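Local structure of MucR Phosphodiesterase (Pseudomonas aeruginosa, 5M1T) at residues A[45-53]-A[63-73]; A[88-97]-A[125-133]. The protein is an EAL-domain protein of the phosphodiesterase type whose barrel-like fold holds two magnesium ions and the ligand C2E in one pocket. One frame throughout, in Å; residues are numbered along the deposited sequence.

Interaction 1: A[45-53]-A[63-73]. With MG (magnesium ion), chain D; C2E (9,9'-[(2R,3R,3aS,5S,7aR,9R,10R,10aS,12S,14aR)-3,5,10,12-tetrahydroxy-5,12-dioxidooctahydro-2H,7H-difuro[3,2-d:3',2'-j][1,3,7,9,2,8]tetraoxadiphosphacyclododecine-2,9-diyl]bis(2-amino-1,9-dihydro-6H-purin-6-one)), chain C.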
loop_
_atom_site.group_PDB
_atom_site.type_symbol
_atom_site.label_atom_id
_atom_site.label_comp_id
_atom_site.label_asym_id
_atom_site.label_seq_id
_atom_site.Cartn_x
_atom_site.Cartn_y
_atom_site.Cartn_z
ATOM N N GLN A 45 16.882 -3.566 -21.053
ATOM C CA GLN A 45 17.107 -4.967 -20.889
ATOM C C GLN A 45 15.844 -5.680 -20.395
ATOM O O GLN A 45 15.786 -6.913 -20.446
ATOM C CB GLN A 45 18.286 -5.158 -19.946
ATOM C CG GLN A 45 19.607 -4.679 -20.549
ATOM C CD GLN A 45 20.725 -4.753 -19.542
ATOM O OE1 GLN A 45 20.474 -4.951 -18.357
ATOM N NE2 GLN A 45 21.946 -4.592 -19.992
ATOM N N LEU A 46 14.847 -4.910 -19.932
ATOM C CA LEU A 46 13.593 -5.487 -19.437
ATOM C C LEU A 46 12.546 -5.604 -20.528
ATOM O O LEU A 46 12.265 -4.643 -21.245
ATOM C CB LEU A 46 13.037 -4.721 -18.227
ATOM C CG LEU A 46 13.873 -4.721 -16.952
ATOM C CD1 LEU A 46 13.106 -4.114 -15.770
ATOM C CD2 LEU A 46 14.365 -6.113 -16.605
ATOM N N VAL A 47 11.958 -6.801 -20.642
ATOM C CA VAL A 47 10.957 -7.092 -21.668
ATOM C C VAL A 47 9.771 -7.842 -21.080
ATOM O O VAL A 47 9.919 -8.554 -20.085
ATOM C CB VAL A 47 11.569 -7.939 -22.804
ATOM C CG1 VAL A 47 12.700 -7.189 -23.462
ATOM C CG2 VAL A 47 12.080 -9.281 -22.289
ATOM N N LEU A 48 8.598 -7.716 -21.690
ATOM C CA LEU A 48 7.452 -8.528 -21.289
ATOM C C LEU A 48 7.271 -9.732 -22.176
ATOM O O LEU A 48 7.300 -9.631 -23.408
ATOM C CB LEU A 48 6.161 -7.734 -21.306
ATOM C CG LEU A 48 5.963 -6.735 -20.202
ATOM C CD1 LEU A 48 4.558 -6.146 -20.307
ATOM C CD2 LEU A 48 6.141 -7.402 -18.853
ATOM N N HIS A 49 7.072 -10.879 -21.532
ATOM C CA HIS A 49 6.543 -12.041 -22.223
ATOM C C HIS A 49 5.091 -12.208 -21.786
ATOM O O HIS A 49 4.672 -11.702 -20.743
ATOM C CB HIS A 49 7.384 -13.262 -21.915
ATOM C CG HIS A 49 8.712 -13.249 -22.606
ATOM N ND1 HIS A 49 9.486 -14.378 -22.771
ATOM C CD2 HIS A 49 9.394 -12.239 -23.195
ATOM C CE1 HIS A 49 10.604 -14.058 -23.397
ATOM N NE2 HIS A 49 10.568 -12.766 -23.673
ATOM N N TYR A 50 4.316 -12.878 -22.618
ATOM C CA TYR A 50 2.902 -12.988 -22.432
ATOM C C TYR A 50 2.558 -14.453 -22.512
ATOM O O TYR A 50 3.003 -15.143 -23.435
ATOM C CB TYR A 50 2.166 -12.194 -23.520
ATOM C CG TYR A 50 2.540 -10.727 -23.518
ATOM C CD1 TYR A 50 1.928 -9.845 -22.672
ATOM C CD2 TYR A 50 3.520 -10.246 -24.348
ATOM C CE1 TYR A 50 2.288 -8.505 -22.631
ATOM C CE2 TYR A 50 3.895 -8.905 -24.320
ATOM C CZ TYR A 50 3.281 -8.038 -23.462
ATOM O OH TYR A 50 3.643 -6.709 -23.467
ATOM N N GLN A 51 1.812 -14.952 -21.527
ATOM C CA GLN A 51 1.328 -16.330 -21.569
ATOM C C GLN A 51 -0.194 -16.413 -21.793
ATOM O O GLN A 51 -0.974 -15.811 -21.064
ATOM C CB GLN A 51 1.704 -17.084 -20.314
ATOM C CG GLN A 51 1.557 -18.582 -20.559
ATOM C CD GLN A 51 1.793 -19.415 -19.339
ATOM O OE1 GLN A 51 1.688 -18.924 -18.210
ATOM N NE2 GLN A 51 2.141 -20.689 -19.560
ATOM N N PRO A 52 -0.615 -17.146 -22.826
ATOM C CA PRO A 52 -2.036 -17.318 -23.131
ATOM C C PRO A 52 -2.836 -17.897 -21.995
ATOM O O PRO A 52 -2.338 -18.818 -21.315
ATOM C CB PRO A 52 -2.035 -18.340 -24.268
ATOM C CG PRO A 52 -0.671 -18.331 -24.857
ATOM C CD PRO A 52 0.261 -17.847 -23.787
ATOM N N LYS A 53 -4.029 -17.360 -21.749
ATOM C CA LYS A 53 -4.994 -18.032 -20.873
ATOM C C LYS A 53 -6.075 -18.476 -21.849
ATOM O O LYS A 53 -6.486 -17.703 -22.715
ATOM C CB LYS A 53 -5.617 -17.127 -19.801
ATOM C CG LYS A 53 -4.619 -16.341 -18.946
ATOM C CD LYS A 53 -5.260 -15.127 -18.253
ATOM C CE LYS A 53 -6.599 -15.483 -17.613
ATOM N NZ LYS A 53 -7.281 -14.236 -17.163
ATOM N N GLY A 63 -7.138 -14.178 -23.336
ATOM C CA GLY A 63 -6.198 -13.146 -22.907
ATOM C C GLY A 63 -4.798 -13.663 -22.646
ATOM O O GLY A 63 -4.467 -14.794 -23.019
ATOM N N VAL A 64 -3.987 -12.835 -21.988
ATOM C CA VAL A 64 -2.669 -13.243 -21.583
ATOM C C VAL A 64 -2.326 -12.748 -20.181
ATOM O O VAL A 64 -2.923 -11.792 -19.698
ATOM C CB VAL A 64 -1.576 -12.730 -22.558
ATOM C CG1 VAL A 64 -1.779 -13.331 -23.936
ATOM C CG2 VAL A 64 -1.555 -11.215 -22.647
ATOM N N GLU A 65 -1.357 -13.398 -19.544
ATOM C CA GLU A 65 -0.703 -12.829 -18.383
ATOM C C GLU A 65 0.639 -12.222 -18.814
ATOM O O GLU A 65 1.433 -12.891 -19.459
ATOM C CB GLU A 65 -0.478 -13.895 -17.295
ATOM C CG GLU A 65 0.150 -13.327 -16.044
ATOM C CD GLU A 65 0.295 -14.340 -14.890
ATOM O OE1 GLU A 65 -0.062 -15.530 -15.066
ATOM O OE2 GLU A 65 0.759 -13.926 -13.807
ATOM N N ALA A 66 0.884 -10.978 -18.445
ATOM C CA ALA A 66 2.165 -10.354 -18.667
ATOM C C ALA A 66 3.161 -10.831 -17.629
ATOM O O ALA A 66 2.860 -10.818 -16.431
ATOM C CB ALA A 66 2.039 -8.815 -18.591
ATOM N N LEU A 67 4.336 -11.237 -18.098
ATOM C CA LEU A 67 5.380 -11.808 -17.270
ATOM C C LEU A 67 6.762 -11.175 -17.606
ATOM O O LEU A 67 7.248 -11.215 -18.741
ATOM C CB LEU A 67 5.432 -13.333 -17.475
ATOM C CG LEU A 67 4.234 -14.134 -16.954
ATOM C CD1 LEU A 67 4.252 -15.603 -17.431
ATOM C CD2 LEU A 67 4.176 -14.062 -15.425
ATOM N N LEU A 68 7.388 -10.595 -16.593
ATOM C CA LEU A 68 8.589 -9.835 -16.788
ATOM C C LEU A 68 9.776 -10.765 -17.000
ATOM O O LEU A 68 9.891 -11.812 -16.344
ATOM C CB LEU A 68 8.820 -8.933 -15.579
ATOM C CG LEU A 68 9.974 -7.908 -15.619
ATOM C CD1 LEU A 68 9.732 -6.877 -16.691
ATOM C CD2 LEU A 68 10.141 -7.245 -14.250
ATOM N N ARG A 69 10.645 -10.391 -17.937
ATOM C CA ARG A 69 11.909 -11.080 -18.152
ATOM C C ARG A 69 13.056 -10.051 -18.217
ATOM O O ARG A 69 12.847 -8.867 -18.536
ATOM C CB ARG A 69 11.846 -11.866 -19.435
ATOM C CG ARG A 69 10.743 -12.925 -19.458
ATOM C CD ARG A 69 11.229 -14.220 -18.821
ATOM N NE ARG A 69 10.185 -15.250 -18.722
ATOM C CZ ARG A 69 9.208 -15.298 -17.810
ATOM N NH1 ARG A 69 9.066 -14.354 -16.905
ATOM N NH2 ARG A 69 8.349 -16.299 -17.816
ATOM N N TRP A 70 14.264 -10.489 -17.906
ATOM C CA TRP A 70 15.413 -9.592 -17.990
ATOM C C TRP A 70 16.446 -10.211 -18.940
ATOM O O TRP A 70 17.044 -11.244 -18.639
ATOM C CB TRP A 70 15.943 -9.337 -16.571
ATOM C CG TRP A 70 17.137 -8.428 -16.439
ATOM C CD1 TRP A 70 17.707 -7.659 -17.397
ATOM C CD2 TRP A 70 17.872 -8.186 -15.236
ATOM N NE1 TRP A 70 18.765 -6.954 -16.870
ATOM C CE2 TRP A 70 18.880 -7.259 -15.539
ATOM C CE3 TRP A 70 17.761 -8.663 -13.926
ATOM C CZ2 TRP A 70 19.797 -6.798 -14.577
ATOM C CZ3 TRP A 70 18.663 -8.191 -12.961
ATOM C CH2 TRP A 70 19.669 -7.273 -13.299
ATOM N N GLU A 71 16.595 -9.614 -20.112
ATOM C CA GLU A 71 17.633 -10.017 -21.051
ATOM C C GLU A 71 18.951 -9.434 -20.595
ATOM O O GLU A 71 19.281 -8.295 -20.894
ATOM C CB GLU A 71 17.361 -9.510 -22.464
ATOM C CG GLU A 71 16.059 -9.983 -23.056
ATOM C CD GLU A 71 15.778 -9.340 -24.405
ATOM O OE1 GLU A 71 16.258 -8.188 -24.654
ATOM O OE2 GLU A 71 15.090 -10.002 -25.208
ATOM N N HIS A 72 19.713 -10.252 -19.891
ATOM C CA HIS A 72 20.991 -9.814 -19.367
ATOM C C HIS A 72 22.163 -10.106 -20.334
ATOM O O HIS A 72 22.330 -11.230 -20.810
ATOM C CB HIS A 72 21.236 -10.434 -17.992
ATOM C CG HIS A 72 22.280 -9.721 -17.208
ATOM N ND1 HIS A 72 23.629 -9.935 -17.403
ATOM C CD2 HIS A 72 22.183 -8.750 -16.274
ATOM C CE1 HIS A 72 24.319 -9.151 -16.596
ATOM N NE2 HIS A 72 23.467 -8.420 -15.903
ATOM N N PRO A 73 22.986 -9.081 -20.621
ATOM C CA PRO A 73 24.056 -9.291 -21.598
ATOM C C PRO A 73 25.056 -10.411 -21.206
ATOM O O PRO A 73 25.524 -11.131 -22.078
ATOM C CB PRO A 73 24.738 -7.913 -21.695
ATOM C CG PRO A 73 24.389 -7.194 -20.431
ATOM C CD PRO A 73 23.053 -7.753 -19.981
HETATM MG MG MG D . 0.171 -14.050 -11.695
HETATM P P1 C2E C . 2.891 -16.008 -11.191
HETATM O O2P C2E C . 2.035 -14.775 -11.097
HETATM O O1P C2E C . 2.331 -17.237 -10.505
HETATM O "O5'" C2E C . 3.120 -16.304 -12.741
HETATM C "C5'" C2E C . 3.043 -17.618 -13.248
HETATM C "C4'" C2E C . 4.404 -18.276 -13.263
HETATM O "O4'" C2E C . 4.229 -19.665 -13.603
HETATM C "C3'" C2E C . 5.322 -17.692 -14.323
HETATM O "O3'" C2E C . 6.669 -17.778 -13.860
HETATM C "C2'" C2E C . 5.152 -18.619 -15.507
HETATM O "O2'" C2E C . 6.283 -18.634 -16.379
HETATM C "C1'" C2E C . 5.003 -19.943 -14.771
HETATM N N9 C2E C . 4.327 -20.983 -15.545
HETATM C C8 C2E C . 3.244 -20.837 -16.325
HETATM N N7 C2E C . 2.901 -22.025 -16.870
HETATM C C5 C2E C . 3.767 -22.944 -16.419
HETATM C C6 C2E C . 3.968 -24.385 -16.602
HETATM O O6 C2E C . 3.187 -25.038 -17.330
HETATM N N1 C2E C . 4.998 -24.951 -15.953
HETATM C C2 C2E C . 5.839 -24.244 -15.164
HETATM N N2 C2E C . 6.864 -24.869 -14.541
HETATM N N3 C2E C . 5.703 -22.924 -14.946
HETATM C C4 C2E C . 4.707 -22.246 -15.548
HETATM P P11 C2E C . 7.658 -16.516 -13.982
HETATM O O21 C2E C . 7.446 -15.867 -15.340
HETATM O O11 C2E C . 9.064 -16.997 -13.850
HETATM O O5A C2E C . 7.248 -15.488 -12.828
HETATM C C5A C2E C . 7.325 -15.921 -11.467
HETATM C C4A C2E C . 6.602 -14.932 -10.578
HETATM O O4A C2E C . 7.162 -13.630 -10.713
HETATM C C3A C2E C . 5.161 -14.736 -10.968
HETATM O O3A C2E C . 4.320 -15.768 -10.483
HETATM C C2A C2E C . 4.838 -13.393 -10.367
HETATM O O2A C2E C . 4.570 -13.495 -8.975
HETATM C C1A C2E C . 6.138 -12.645 -10.532
HETATM N N91 C2E C . 6.058 -11.719 -11.697
HETATM C C81 C2E C . 6.271 -11.981 -13.004
HETATM N N71 C2E C . 6.131 -10.852 -13.750
HETATM C C51 C2E C . 5.823 -9.860 -12.896
HETATM C C61 C2E C . 5.532 -8.420 -12.995
HETATM O O61 C2E C . 5.528 -7.852 -14.109
HETATM N N11 C2E C . 5.260 -7.753 -11.860
HETATM C C21 C2E C . 5.244 -8.369 -10.657
HETATM N N21 C2E C . 4.965 -7.652 -9.553
HETATM N N31 C2E C . 5.498 -9.683 -10.485
HETATM C C41 C2E C . 5.774 -10.444 -11.560
HETATM O O HOH W 1 -0.175 -16.026 -12.511
#
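Q45, R69 and H49 bury much of the surface where strands 46-53 and 63-72 pair as an antiparallel hairpin. At the outer end Q45 reaches the edge of the W70 indole at a slant, its CG anti to the carbonyl carbon (chi1 -67°); OE1 takes the indole N-H at 3.0 Å from NE1, in the ring plane and almost straight at 176°. Q45 NE2 lies against P73 CD. In the hydrogen-bonded pair V47–R69, R69 N gives to V47 O at 2.9 Å. R69 CG, anti to the carbonyl carbon (chi1 -60°), lies over the face of the H49 ring, a CH-pi contact 3.8 Å from the centroid; the bend at chi2 then carries the guanidinium to the ligand, where NH1 and NH2 each donate to C2E O21 at 2.7 Å, and NH1 also meets L68 O. On the sheet face that carries R69, E65 OE2 binds magnesium at 2.2 Å, a site completed by N124, E156, D186, C2E O2P and water; E65 OE1 has a salt bridge to K207 and a hydrogen bond from Q263. The hairpin thus turns polar groups to the ligand and metal, and R69 probably offsets the negative charge of one C2E phosphate.

Interaction 2: A[88-97]-A[125-133]. With C2E (9,9'-[(2R,3R,3aS,5S,7aR,9R,10R,10aS,12S,14aR)-3,5,10,12-tetrahydroxy-5,12-dioxidooctahydro-2H,7H-difuro[3,2-d:3',2'-j][1,3,7,9,2,8]tetraoxadiphosphacyclododecine-2,9-diyl]bis(2-amino-1,9-dihydro-6H-purin-6-one)), chain C.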
loop_
_atom_site.group_PDB
_atom_site.type_symbol
_atom_site.label_atom_id
_atom_site.label_comp_id
_atom_site.label_asym_id
_atom_site.label_seq_id
_atom_site.Cartn_x
_atom_site.Cartn_y
_atom_site.Cartn_z
ATOM N N GLU A 88 11.752 -5.671 -4.822
ATOM C CA GLU A 88 10.772 -5.368 -3.757
ATOM C C GLU A 88 11.461 -4.665 -2.593
ATOM O O GLU A 88 11.034 -3.577 -2.185
ATOM C CB GLU A 88 10.057 -6.635 -3.271
ATOM C CG GLU A 88 8.940 -6.412 -2.252
ATOM C CD GLU A 88 7.572 -6.083 -2.868
ATOM O OE1 GLU A 88 7.534 -5.552 -4.037
ATOM O OE2 GLU A 88 6.538 -6.325 -2.163
ATOM N N LYS A 89 12.530 -5.278 -2.079
ATOM C CA LYS A 89 13.308 -4.743 -0.946
ATOM C C LYS A 89 13.906 -3.336 -1.179
ATOM O O LYS A 89 13.979 -2.516 -0.266
ATOM C CB LYS A 89 14.422 -5.742 -0.585
ATOM C CG LYS A 89 15.410 -5.242 0.458
ATOM C CD LYS A 89 16.350 -6.347 0.972
ATOM C CE LYS A 89 17.470 -6.697 -0.023
ATOM N NZ LYS A 89 18.122 -8.033 0.208
ATOM N N THR A 90 14.341 -3.069 -2.402
ATOM C CA THR A 90 14.977 -1.793 -2.753
ATOM C C THR A 90 13.995 -0.722 -3.179
ATOM O O THR A 90 14.320 0.449 -3.160
ATOM C CB THR A 90 15.965 -1.963 -3.914
ATOM O OG1 THR A 90 15.308 -2.645 -5.012
ATOM C CG2 THR A 90 17.203 -2.756 -3.434
ATOM N N GLY A 91 12.794 -1.126 -3.578
ATOM C CA GLY A 91 11.822 -0.177 -4.096
ATOM C C GLY A 91 11.968 0.061 -5.586
ATOM O O GLY A 91 11.186 0.808 -6.164
ATOM N N LEU A 92 12.946 -0.566 -6.235
ATOM C CA LEU A 92 13.027 -0.538 -7.709
ATOM C C LEU A 92 11.770 -1.112 -8.375
ATOM O O LEU A 92 11.474 -0.762 -9.523
ATOM C CB LEU A 92 14.223 -1.333 -8.205
ATOM C CG LEU A 92 15.573 -0.716 -8.043
ATOM C CD1 LEU A 92 16.576 -1.798 -8.394
ATOM C CD2 LEU A 92 15.744 0.517 -8.934
ATOM N N ILE A 93 11.055 -1.991 -7.666
ATOM C CA ILE A 93 9.801 -2.558 -8.180
ATOM C C ILE A 93 8.763 -1.487 -8.553
ATOM O O ILE A 93 7.915 -1.718 -9.400
ATOM C CB ILE A 93 9.148 -3.535 -7.163
ATOM C CG1 ILE A 93 7.966 -4.306 -7.795
ATOM C CG2 ILE A 93 8.615 -2.775 -5.960
ATOM C CD1 ILE A 93 8.359 -5.190 -8.966
ATOM N N VAL A 94 8.822 -0.308 -7.949
ATOM C CA VAL A 94 7.850 0.722 -8.266
ATOM C C VAL A 94 7.961 1.175 -9.752
ATOM O O VAL A 94 6.977 1.194 -10.477
ATOM C CB VAL A 94 7.993 1.933 -7.341
ATOM C CG1 VAL A 94 7.178 3.110 -7.887
ATOM C CG2 VAL A 94 7.583 1.581 -5.907
ATOM N N GLN A 95 9.163 1.530 -10.194
ATOM C CA GLN A 95 9.301 2.078 -11.524
ATOM C C GLN A 95 9.353 0.946 -12.536
ATOM O O GLN A 95 8.915 1.106 -13.668
ATOM C CB GLN A 95 10.500 3.035 -11.622
ATOM C CG GLN A 95 10.195 4.432 -11.066
ATOM C CD GLN A 95 9.136 5.182 -11.853
ATOM O OE1 GLN A 95 8.894 4.907 -13.024
ATOM N NE2 GLN A 95 8.506 6.148 -11.214
ATOM N N ILE A 96 9.824 -0.216 -12.115
ATOM C CA ILE A 96 9.740 -1.406 -12.962
ATOM C C ILE A 96 8.272 -1.711 -13.240
ATOM O O ILE A 96 7.898 -2.030 -14.354
ATOM C CB ILE A 96 10.462 -2.601 -12.314
ATOM C CG1 ILE A 96 11.980 -2.341 -12.338
ATOM C CG2 ILE A 96 10.131 -3.886 -13.057
ATOM C CD1 ILE A 96 12.806 -3.390 -11.610
ATOM N N GLY A 97 7.440 -1.557 -12.228
ATOM C CA GLY A 97 6.012 -1.770 -12.364
ATOM C C GLY A 97 5.308 -0.726 -13.208
ATOM O O GLY A 97 4.416 -1.058 -13.978
ATOM N N LEU A 125 0.738 -7.685 -9.339
ATOM C CA LEU A 125 1.109 -6.685 -8.322
ATOM C C LEU A 125 1.725 -7.347 -7.085
ATOM O O LEU A 125 1.127 -8.201 -6.458
ATOM C CB LEU A 125 -0.108 -5.865 -7.906
ATOM C CG LEU A 125 -0.865 -5.100 -9.016
ATOM C CD1 LEU A 125 -2.086 -4.396 -8.476
ATOM C CD2 LEU A 125 0.038 -4.073 -9.641
ATOM N N SER A 126 2.944 -6.933 -6.752
ATOM C CA SER A 126 3.609 -7.339 -5.519
ATOM C C SER A 126 2.882 -6.704 -4.337
ATOM O O SER A 126 2.015 -5.845 -4.518
ATOM C CB SER A 126 5.051 -6.874 -5.506
ATOM O OG SER A 126 5.074 -5.482 -5.256
ATOM N N ALA A 127 3.261 -7.124 -3.135
ATOM C CA ALA A 127 2.693 -6.573 -1.919
ATOM C C ALA A 127 2.961 -5.058 -1.794
ATOM O O ALA A 127 2.103 -4.298 -1.357
ATOM C CB ALA A 127 3.248 -7.328 -0.716
ATOM N N LEU A 128 4.139 -4.613 -2.188
ATOM C CA LEU A 128 4.474 -3.196 -2.089
ATOM C C LEU A 128 3.676 -2.381 -3.133
ATOM O O LEU A 128 3.165 -1.311 -2.840
ATOM C CB LEU A 128 5.988 -2.992 -2.264
ATOM C CG LEU A 128 6.577 -1.606 -1.962
ATOM C CD1 LEU A 128 8.071 -1.729 -1.783
ATOM C CD2 LEU A 128 6.367 -0.585 -3.058
ATOM N N GLN A 129 3.548 -2.898 -4.347
ATOM C CA GLN A 129 2.770 -2.204 -5.370
ATOM C C GLN A 129 1.310 -2.114 -4.948
ATOM O O GLN A 129 0.650 -1.108 -5.177
ATOM C CB GLN A 129 2.861 -2.943 -6.703
ATOM C CG GLN A 129 4.245 -2.982 -7.305
ATOM C CD GLN A 129 4.308 -3.934 -8.481
ATOM O OE1 GLN A 129 4.159 -5.156 -8.328
ATOM N NE2 GLN A 129 4.537 -3.377 -9.682
ATOM N N PHE A 130 0.786 -3.189 -4.356
ATOM C CA PHE A 130 -0.624 -3.223 -3.966
ATOM C C PHE A 130 -0.918 -2.184 -2.875
ATOM O O PHE A 130 -2.005 -1.586 -2.851
ATOM C CB PHE A 130 -1.026 -4.614 -3.499
ATOM C CG PHE A 130 -2.487 -4.734 -3.149
ATOM C CD1 PHE A 130 -3.446 -4.581 -4.123
ATOM C CD2 PHE A 130 -2.895 -5.018 -1.860
ATOM C CE1 PHE A 130 -4.787 -4.663 -3.824
ATOM C CE2 PHE A 130 -4.245 -5.117 -1.547
ATOM C CZ PHE A 130 -5.198 -4.930 -2.542
ATOM N N ALA A 131 0.058 -1.962 -1.985
ATOM C CA ALA A 131 -0.078 -1.033 -0.868
ATOM C C ALA A 131 0.361 0.393 -1.213
ATOM O O ALA A 131 0.156 1.306 -0.402
ATOM C CB ALA A 131 0.735 -1.519 0.314
ATOM N N HIS A 132 0.941 0.606 -2.398
ATOM C CA HIS A 132 1.500 1.910 -2.746
ATOM C C HIS A 132 0.398 2.958 -2.830
ATOM O O HIS A 132 -0.604 2.760 -3.512
ATOM C CB HIS A 132 2.235 1.825 -4.084
ATOM C CG HIS A 132 3.231 2.916 -4.289
ATOM N ND1 HIS A 132 2.879 4.191 -4.680
ATOM C CD2 HIS A 132 4.575 2.934 -4.119
ATOM C CE1 HIS A 132 3.965 4.940 -4.763
ATOM N NE2 HIS A 132 5.009 4.196 -4.432
ATOM N N ALA A 133 0.580 4.073 -2.149
ATOM C CA ALA A 133 -0.418 5.132 -2.131
ATOM C C ALA A 133 -0.917 5.555 -3.515
ATOM O O ALA A 133 -2.063 5.993 -3.643
ATOM C CB ALA A 133 0.136 6.358 -1.411
HETATM P P1 C2E C . 2.891 -16.008 -11.191
HETATM O O2P C2E C . 2.035 -14.775 -11.097
HETATM O O1P C2E C . 2.331 -17.237 -10.505
HETATM O "O5'" C2E C . 3.120 -16.304 -12.741
HETATM C "C5'" C2E C . 3.043 -17.618 -13.248
HETATM C "C4'" C2E C . 4.404 -18.276 -13.263
HETATM O "O4'" C2E C . 4.229 -19.665 -13.603
HETATM C "C3'" C2E C . 5.322 -17.692 -14.323
HETATM O "O3'" C2E C . 6.669 -17.778 -13.860
HETATM C "C2'" C2E C . 5.152 -18.619 -15.507
HETATM O "O2'" C2E C . 6.283 -18.634 -16.379
HETATM C "C1'" C2E C . 5.003 -19.943 -14.771
HETATM N N9 C2E C . 4.327 -20.983 -15.545
HETATM C C8 C2E C . 3.244 -20.837 -16.325
HETATM N N7 C2E C . 2.901 -22.025 -16.870
HETATM C C5 C2E C . 3.767 -22.944 -16.419
HETATM C C6 C2E C . 3.968 -24.385 -16.602
HETATM O O6 C2E C . 3.187 -25.038 -17.330
HETATM N N1 C2E C . 4.998 -24.951 -15.953
HETATM C C2 C2E C . 5.839 -24.244 -15.164
HETATM N N2 C2E C . 6.864 -24.869 -14.541
HETATM N N3 C2E C . 5.703 -22.924 -14.946
HETATM C C4 C2E C . 4.707 -22.246 -15.548
HETATM P P11 C2E C . 7.658 -16.516 -13.982
HETATM O O21 C2E C . 7.446 -15.867 -15.340
HETATM O O11 C2E C . 9.064 -16.997 -13.850
HETATM O O5A C2E C . 7.248 -15.488 -12.828
HETATM C C5A C2E C . 7.325 -15.921 -11.467
HETATM C C4A C2E C . 6.602 -14.932 -10.578
HETATM O O4A C2E C . 7.162 -13.630 -10.713
HETATM C C3A C2E C . 5.161 -14.736 -10.968
HETATM O O3A C2E C . 4.320 -15.768 -10.483
HETATM C C2A C2E C . 4.838 -13.393 -10.367
HETATM O O2A C2E C . 4.570 -13.495 -8.975
HETATM C C1A C2E C . 6.138 -12.645 -10.532
HETATM N N91 C2E C . 6.058 -11.719 -11.697
HETATM C C81 C2E C . 6.271 -11.981 -13.004
HETATM N N71 C2E C . 6.131 -10.852 -13.750
HETATM C C51 C2E C . 5.823 -9.860 -12.896
HETATM C C61 C2E C . 5.532 -8.420 -12.995
HETATM O O61 C2E C . 5.528 -7.852 -14.109
HETATM N N11 C2E C . 5.260 -7.753 -11.860
HETATM C C21 C2E C . 5.244 -8.369 -10.657
HETATM N N21 C2E C . 4.965 -7.652 -9.553
HETATM N N31 C2E C . 5.498 -9.683 -10.485
HETATM C C41 C2E C . 5.774 -10.444 -11.560
#
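E88 and L128 run side by side but point opposite ways, the carboxylate of the first beside CB of the second at the start of helix 127-131. The glutamate leaves its backbone with CG anti to N (chi1 -175°) and then bends at chi2, which brings both oxygens to the helix N terminus. OE1 accepts the S126 hydroxyl through its syn lone pair, OG to OE1 2.7 Å, and OE2 takes L128 N at 2.9 Å, also from the syn side but 28° out of the carboxylate plane. S126 is the N-cap: its OG accepts Q129 N at 3.1 Å, while Q129 OE1 accepts S126 N at 2.7 Å, completing a capping box. That same OE1 receives C2E N21 at 2.9 Å, so two donors fix the amide. I93 crosses Q129 at about a right angle, with I93 CG1 3.7 Å from Q129 CD, and G97 CA packs on NE2, where a bare glycine gives the amide room. Farther along, V94 CG2 rests against L128 CD2, at 3.8 Å, and the H132 ring, which lie side by side; H132 ND1 caps G134 N, and H132 also packs on N237 of the second subunit. The negative carboxylate at the helix start probably complements the helix dipole, and the capping bonds hold Q129 OE1 ready for the ligand's amino group.

In the fold
Interactions 1 and 2 lie in series along the chain, their centres about 17 Å apart, and meet the same C2E molecule at different places. The guanine base whose amino group Q129 holds also receives a bond from the hairpin, L68 N to C2E N71 at 3.1 Å, so the two contacts grip that base from two of its edges. They also touch directly: I96 of 88-97 packs CG2 on L68 CD2 at 3.6 Å and CG1 on L46 CD1 at 4.0 Å. The metal side belongs to interaction 1 through E65, whereas the side chain of Q129 stays about 10 Å from a magnesium ion.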